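Local coordinates for protein hydrolase (PDB 2OBB) that binds magnesium and is probably a hydrolase of the haloacid dehalogenase (HAD) type, though its substrate is unknown, at residues Met4-Asp9 with Ala91-Asp96; Val8-Thr13 with Leu43-Val48. All blocks are in the same frame, centred on the assembly; numbering follows the deposited sequence.

Strand 5-8 lies inside a parallel sheet and takes part in both contacts. Contact 1 pairs it with strand 93-95, contact 2 with strand 42-45. The two contacts share Val8 and Asp9, and their centres are about 9 Å apart. Ile6 belongs to contact 1 but also probably bonds to the second neighbour, its O lying 2.8 Å from Ile44 N. On the Ala7 side of the sheet a side chain from each flanking segment meets the other, Phe94 CE2 lying 3.6 Å from Trp46 NE1. Both contacts run to the magnesium at the C-terminal ends of the strands. Asp9 OD2 binds it at 2.1 Å, and Asp11 and Asp97 complete the protein ligands.

Contact 1: Met4-Asp9 with Ala91-Asp96; sequences MTIAVD and ADLFID. With MG (magnesium ion), chain B.
Asp92 starts the pairing of strands 5-8 and 93-95. Its CG sits anti to the carbonyl carbon (chi1 -63°), and OD2 takes the N-H of Thr5 at 3.1 Å, almost straight, on its anti lone pair. A water bridges the same OD2 to Thr5 OG1. In return Asp92 N donates to Thr5 O at 2.7 Å. An alanine in place of Asp92 would remove the acceptor of Thr5 N and of the bridging water, and would probably loosen the start of the strand pairing. Beyond this point the parallel ladder is regular: Ala7 N to Leu93 O, Ile95 N to Ala7 O and Asp9 N to Ile95 O. On one face Ile6 CG2, anti to its backbone N, meets Ile95 CD1 at 3.6 Å. Helix 106-115 packs on Ile95 here. On the other face Ala7 CB touches Phe94 CD2 at 3.6 Å, and Ala91 CB lies over one face of that ring, toward its rim. At the far end the carboxylates of Asp9 and Asp96 stack nearly parallel, planes 7° apart. Lys88 of the second subunit forms salt bridges with both, which would offset their like charge. Asp9 OD2 binds the magnesium and accepts from Thr13, while Asp96 OD1 takes a metal-bound water at 2.5 Å. Acidic residues gathered at the C-terminal ends of adjacent parallel strands around magnesium are characteristic of the HAD-like Rossmannoid active site.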
loop_
_atom_site.group_PDB
_atom_site.type_symbol
_atom_site.label_atom_id
_atom_site.label_comp_id
_atom_site.label_asym_id
_atom_site.label_seq_id
_atom_site.Cartn_x
_atom_site.Cartn_y
_atom_site.Cartn_z
HETATM N N MSE A 4 -11.573 -11.693 -0.245
HETATM C CA MSE A 4 -10.226 -11.182 -0.361
HETATM C C MSE A 4 -9.536 -10.949 0.988
HETATM O O MSE A 4 -10.173 -10.725 2.002
HETATM C CB MSE A 4 -10.253 -9.866 -1.137
HETATM C CG MSE A 4 -10.561 -9.950 -2.646
HETATM SE SE MSE A 4 -10.234 -8.155 -3.454
HETATM C CE MSE A 4 -11.748 -7.166 -2.680
ATOM N N THR A 5 -8.215 -10.962 0.970
ATOM C CA THR A 5 -7.427 -10.581 2.121
ATOM C C THR A 5 -7.037 -9.121 1.956
ATOM O O THR A 5 -6.306 -8.761 1.038
ATOM C CB THR A 5 -6.169 -11.450 2.211
ATOM O OG1 THR A 5 -6.548 -12.831 2.257
ATOM C CG2 THR A 5 -5.347 -11.092 3.459
ATOM N N ILE A 6 -7.511 -8.285 2.862
ATOM C CA ILE A 6 -7.379 -6.841 2.753
ATOM C C ILE A 6 -6.447 -6.371 3.863
ATOM O O ILE A 6 -6.729 -6.642 5.041
ATOM C CB ILE A 6 -8.750 -6.198 2.914
ATOM C CG1 ILE A 6 -9.718 -6.770 1.843
ATOM C CG2 ILE A 6 -8.659 -4.685 2.843
ATOM C CD1 ILE A 6 -11.109 -6.276 1.940
ATOM N N ALA A 7 -5.354 -5.679 3.493
ATOM C CA ALA A 7 -4.474 -5.057 4.465
ATOM C C ALA A 7 -4.997 -3.664 4.776
ATOM O O ALA A 7 -5.217 -2.884 3.862
ATOM C CB ALA A 7 -3.065 -4.969 3.920
ATOM N N VAL A 8 -5.205 -3.349 6.049
ATOM C CA VAL A 8 -5.719 -2.033 6.403
ATOM C C VAL A 8 -4.768 -1.294 7.325
ATOM O O VAL A 8 -4.399 -1.783 8.412
ATOM C CB VAL A 8 -7.149 -2.079 7.038
ATOM C CG1 VAL A 8 -7.799 -0.636 7.072
ATOM C CG2 VAL A 8 -8.043 -3.054 6.276
ATOM N N ASP A 9 -4.389 -0.097 6.900
ATOM C CA ASP A 9 -3.537 0.746 7.720
ATOM C C ASP A 9 -4.332 1.243 8.926
ATOM O O ASP A 9 -5.559 1.185 8.930
ATOM C CB ASP A 9 -3.021 1.892 6.879
ATOM C CG ASP A 9 -2.225 2.878 7.670
ATOM O OD1 ASP A 9 -1.267 2.460 8.328
ATOM O OD2 ASP A 9 -2.532 4.089 7.605
ATOM N N ALA A 91 -1.334 -9.735 1.006
ATOM C CA ALA A 91 -2.714 -9.268 0.831
ATOM C C ALA A 91 -3.166 -9.084 -0.635
ATOM O O ALA A 91 -2.353 -8.794 -1.500
ATOM C CB ALA A 91 -2.898 -7.978 1.574
ATOM N N ASP A 92 -4.464 -9.193 -0.900
ATOM C CA ASP A 92 -5.012 -8.937 -2.255
ATOM C C ASP A 92 -5.306 -7.440 -2.515
ATOM O O ASP A 92 -5.441 -6.993 -3.678
ATOM C CB ASP A 92 -6.310 -9.742 -2.442
ATOM C CG ASP A 92 -6.074 -11.247 -2.370
ATOM O OD1 ASP A 92 -5.179 -11.725 -3.099
ATOM O OD2 ASP A 92 -6.750 -11.923 -1.563
ATOM N N LEU A 93 -5.441 -6.696 -1.421
ATOM C CA LEU A 93 -5.827 -5.298 -1.453
ATOM C C LEU A 93 -5.163 -4.548 -0.291
ATOM O O LEU A 93 -4.999 -5.120 0.803
ATOM C CB LEU A 93 -7.333 -5.184 -1.305
ATOM C CG LEU A 93 -8.001 -3.927 -1.859
ATOM C CD1 LEU A 93 -8.143 -4.078 -3.402
ATOM C CD2 LEU A 93 -9.347 -3.704 -1.186
ATOM N N PHE A 94 -4.801 -3.282 -0.536
ATOM C CA PHE A 94 -4.241 -2.423 0.482
ATOM C C PHE A 94 -5.094 -1.153 0.640
ATOM O O PHE A 94 -5.372 -0.441 -0.317
ATOM C CB PHE A 94 -2.796 -2.059 0.132
ATOM C CG PHE A 94 -1.854 -3.233 0.125
ATOM C CD1 PHE A 94 -1.715 -4.028 -1.009
ATOM C CD2 PHE A 94 -1.127 -3.553 1.257
ATOM C CE1 PHE A 94 -0.822 -5.117 -1.026
ATOM C CE2 PHE A 94 -0.212 -4.650 1.261
ATOM C CZ PHE A 94 -0.057 -5.422 0.122
ATOM N N ILE A 95 -5.509 -0.885 1.861
ATOM C CA ILE A 95 -6.226 0.341 2.160
ATOM C C ILE A 95 -5.297 1.111 3.064
ATOM O O ILE A 95 -5.033 0.684 4.192
ATOM C CB ILE A 95 -7.581 0.061 2.864
ATOM C CG1 ILE A 95 -8.438 -0.880 2.002
ATOM C CG2 ILE A 95 -8.329 1.406 3.177
ATOM C CD1 ILE A 95 -9.746 -1.306 2.646
ATOM N N ASP A 96 -4.810 2.247 2.567
ATOM C CA ASP A 96 -3.777 3.013 3.243
ATOM C C ASP A 96 -3.880 4.502 2.874
ATOM O O ASP A 96 -3.976 4.864 1.688
ATOM C CB ASP A 96 -2.438 2.467 2.798
ATOM C CG ASP A 96 -1.334 2.770 3.769
ATOM O OD1 ASP A 96 -1.260 3.961 4.147
ATOM O OD2 ASP A 96 -0.505 1.829 4.062
HETATM MG MG MG B . -1.584 5.952 7.768
HETATM O O HOH W 1 -6.282 -13.907 0.004
HETATM O O HOH W 2 -0.095 5.225 8.919
HETATM O O HOH W 3 -0.394 5.019 6.271
HETATM O O HOH W 4 -0.733 7.887 7.659
#

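Contact 2: Val8-Thr13 with Leu43-Val48. With MG (magnesium ion), chain B.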
loop_
_atom_site.group_PDB
_atom_site.type_symbol
_atom_site.label_atom_id
_atom_site.label_comp_id
_atom_site.label_asym_id
_atom_site.label_seq_id
_atom_site.Cartn_x
_atom_site.Cartn_y
_atom_site.Cartn_z
ATOM N N VAL A 8 -5.205 -3.349 6.049
ATOM C CA VAL A 8 -5.719 -2.033 6.403
ATOM C C VAL A 8 -4.768 -1.294 7.325
ATOM O O VAL A 8 -4.399 -1.783 8.412
ATOM C CB VAL A 8 -7.149 -2.079 7.038
ATOM C CG1 VAL A 8 -7.799 -0.636 7.072
ATOM C CG2 VAL A 8 -8.043 -3.054 6.276
ATOM N N ASP A 9 -4.389 -0.097 6.900
ATOM C CA ASP A 9 -3.537 0.746 7.720
ATOM C C ASP A 9 -4.332 1.243 8.926
ATOM O O ASP A 9 -5.559 1.185 8.930
ATOM C CB ASP A 9 -3.021 1.892 6.879
ATOM C CG ASP A 9 -2.225 2.878 7.670
ATOM O OD1 ASP A 9 -1.267 2.460 8.328
ATOM O OD2 ASP A 9 -2.532 4.089 7.605
ATOM N N PHE A 10 -3.641 1.713 9.960
ATOM C CA PHE A 10 -4.347 2.233 11.096
ATOM C C PHE A 10 -4.389 3.765 11.101
ATOM O O PHE A 10 -5.470 4.344 10.848
ATOM C CB PHE A 10 -3.771 1.680 12.399
ATOM C CG PHE A 10 -4.552 2.073 13.621
ATOM C CD1 PHE A 10 -5.867 1.632 13.802
ATOM C CD2 PHE A 10 -3.969 2.858 14.616
ATOM C CE1 PHE A 10 -6.599 1.975 14.959
ATOM C CE2 PHE A 10 -4.703 3.213 15.781
ATOM C CZ PHE A 10 -6.011 2.769 15.945
ATOM N N ASP A 11 -3.248 4.418 11.385
ATOM C CA ASP A 11 -3.230 5.879 11.516
ATOM C C ASP A 11 -3.456 6.626 10.197
ATOM O O ASP A 11 -2.730 6.422 9.205
ATOM C CB ASP A 11 -1.938 6.370 12.160
ATOM C CG ASP A 11 -1.622 5.658 13.455
ATOM O OD1 ASP A 11 -2.175 6.035 14.511
ATOM O OD2 ASP A 11 -0.805 4.716 13.409
ATOM N N GLY A 12 -4.458 7.504 10.201
ATOM C CA GLY A 12 -4.837 8.254 9.010
ATOM C C GLY A 12 -5.828 7.492 8.142
ATOM O O GLY A 12 -6.341 8.033 7.167
ATOM N N THR A 13 -6.080 6.231 8.495
ATOM C CA THR A 13 -6.934 5.353 7.720
ATOM C C THR A 13 -8.195 4.944 8.474
ATOM O O THR A 13 -9.291 5.100 7.964
ATOM C CB THR A 13 -6.169 4.077 7.277
ATOM O OG1 THR A 13 -4.994 4.461 6.562
ATOM C CG2 THR A 13 -7.034 3.178 6.371
ATOM N N LEU A 43 -9.504 -9.259 7.143
ATOM C CA LEU A 43 -8.825 -8.008 7.433
ATOM C C LEU A 43 -7.540 -8.272 8.169
ATOM O O LEU A 43 -7.523 -8.956 9.184
ATOM C CB LEU A 43 -9.716 -7.081 8.277
ATOM C CG LEU A 43 -11.142 -6.859 7.727
ATOM C CD1 LEU A 43 -11.868 -5.831 8.599
ATOM C CD2 LEU A 43 -11.169 -6.450 6.268
ATOM N N ILE A 44 -6.451 -7.726 7.660
ATOM C CA ILE A 44 -5.180 -7.794 8.355
ATOM C C ILE A 44 -4.759 -6.380 8.682
ATOM O O ILE A 44 -4.679 -5.546 7.800
ATOM C CB ILE A 44 -4.089 -8.491 7.503
ATOM C CG1 ILE A 44 -4.494 -9.940 7.207
ATOM C CG2 ILE A 44 -2.736 -8.453 8.203
ATOM C CD1 ILE A 44 -3.409 -10.703 6.458
ATOM N N LEU A 45 -4.489 -6.110 9.953
ATOM C CA LEU A 45 -3.943 -4.820 10.336
ATOM C C LEU A 45 -2.512 -4.697 9.826
ATOM O O LEU A 45 -1.702 -5.624 9.993
ATOM C CB LEU A 45 -4.026 -4.625 11.837
ATOM C CG LEU A 45 -3.713 -3.214 12.341
ATOM C CD1 LEU A 45 -4.693 -2.164 11.761
ATOM C CD2 LEU A 45 -3.769 -3.251 13.876
ATOM N N TRP A 46 -2.223 -3.574 9.168
ATOM C CA TRP A 46 -0.934 -3.363 8.503
ATOM C C TRP A 46 -0.447 -1.985 8.875
ATOM O O TRP A 46 -0.845 -0.995 8.253
ATOM C CB TRP A 46 -1.141 -3.477 6.991
ATOM C CG TRP A 46 0.060 -3.588 6.078
ATOM C CD1 TRP A 46 0.157 -3.033 4.849
ATOM C CD2 TRP A 46 1.304 -4.315 6.291
ATOM N NE1 TRP A 46 1.364 -3.352 4.277
ATOM C CE2 TRP A 46 2.085 -4.137 5.132
ATOM C CE3 TRP A 46 1.824 -5.082 7.343
ATOM C CZ2 TRP A 46 3.358 -4.724 4.970
ATOM C CZ3 TRP A 46 3.085 -5.651 7.199
ATOM C CH2 TRP A 46 3.843 -5.470 6.003
ATOM N N SER A 47 0.393 -1.928 9.911
ATOM C CA SER A 47 0.817 -0.688 10.538
ATOM C C SER A 47 2.301 -0.711 10.867
ATOM O O SER A 47 2.863 -1.765 11.178
ATOM C CB SER A 47 0.033 -0.506 11.829
ATOM O OG SER A 47 0.337 0.723 12.436
ATOM N N VAL A 48 2.949 0.451 10.807
ATOM C CA VAL A 48 4.314 0.553 11.279
ATOM C C VAL A 48 4.350 0.366 12.803
ATOM O O VAL A 48 5.413 0.119 13.365
ATOM C CB VAL A 48 5.031 1.881 10.836
ATOM C CG1 VAL A 48 5.222 1.905 9.317
ATOM C CG2 VAL A 48 4.283 3.131 11.346
HETATM MG MG MG B . -1.584 5.952 7.768
HETATM O O HOH W 5 1.636 2.590 9.130
HETATM O O HOH W 6 -0.715 2.921 11.294
HETATM O O HOH W 2 -0.095 5.225 8.919
HETATM O O HOH W 3 -0.394 5.019 6.271
HETATM O O HOH W 4 -0.733 7.887 7.659
#
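Val8 makes the last rung between strands 5-8 and 42-45. Val8 N donates to Ile44 O at 2.9 Å, nearly along the C=O axis. Trp46 N reaches Val8 O from above the carbonyl plane. Leu45 CD1 fills the corner between Val8 O and Phe10 CB, 4.0 Å from the latter. Past this rung the Asp9 side chain runs into the metal site. The backbone of Asp9 is held close, its CA making a C-H...O contact with Trp46 O at 3.2 Å. CB lies 3.9 Å from the same oxygen. CG is anti to the backbone N (chi1 175°), and its two oxygens have different partners. OD1 takes hydrogens from three waters, one of them a magnesium ligand. The second also accepts from Val48 N. The third accepts from Asp11 N, donates to Asp11 OD2 and bonds to Ser47 OG, itself hydrogen-bonded to Arg49 N. At OD2 the Thr13 OG1 bond, 2.7 Å, uses the anti lone pair. Asp11 adds its backbone O to the metal at 1.9 Å, and its OD1 pairs with Arg49. Metal, hydroxyl, waters and Lys88 of the second subunit would probably favour an ionised Asp9, as expected if this is the HAD-type DxDxT loop, whose first aspartate is the nucleophile in relatives.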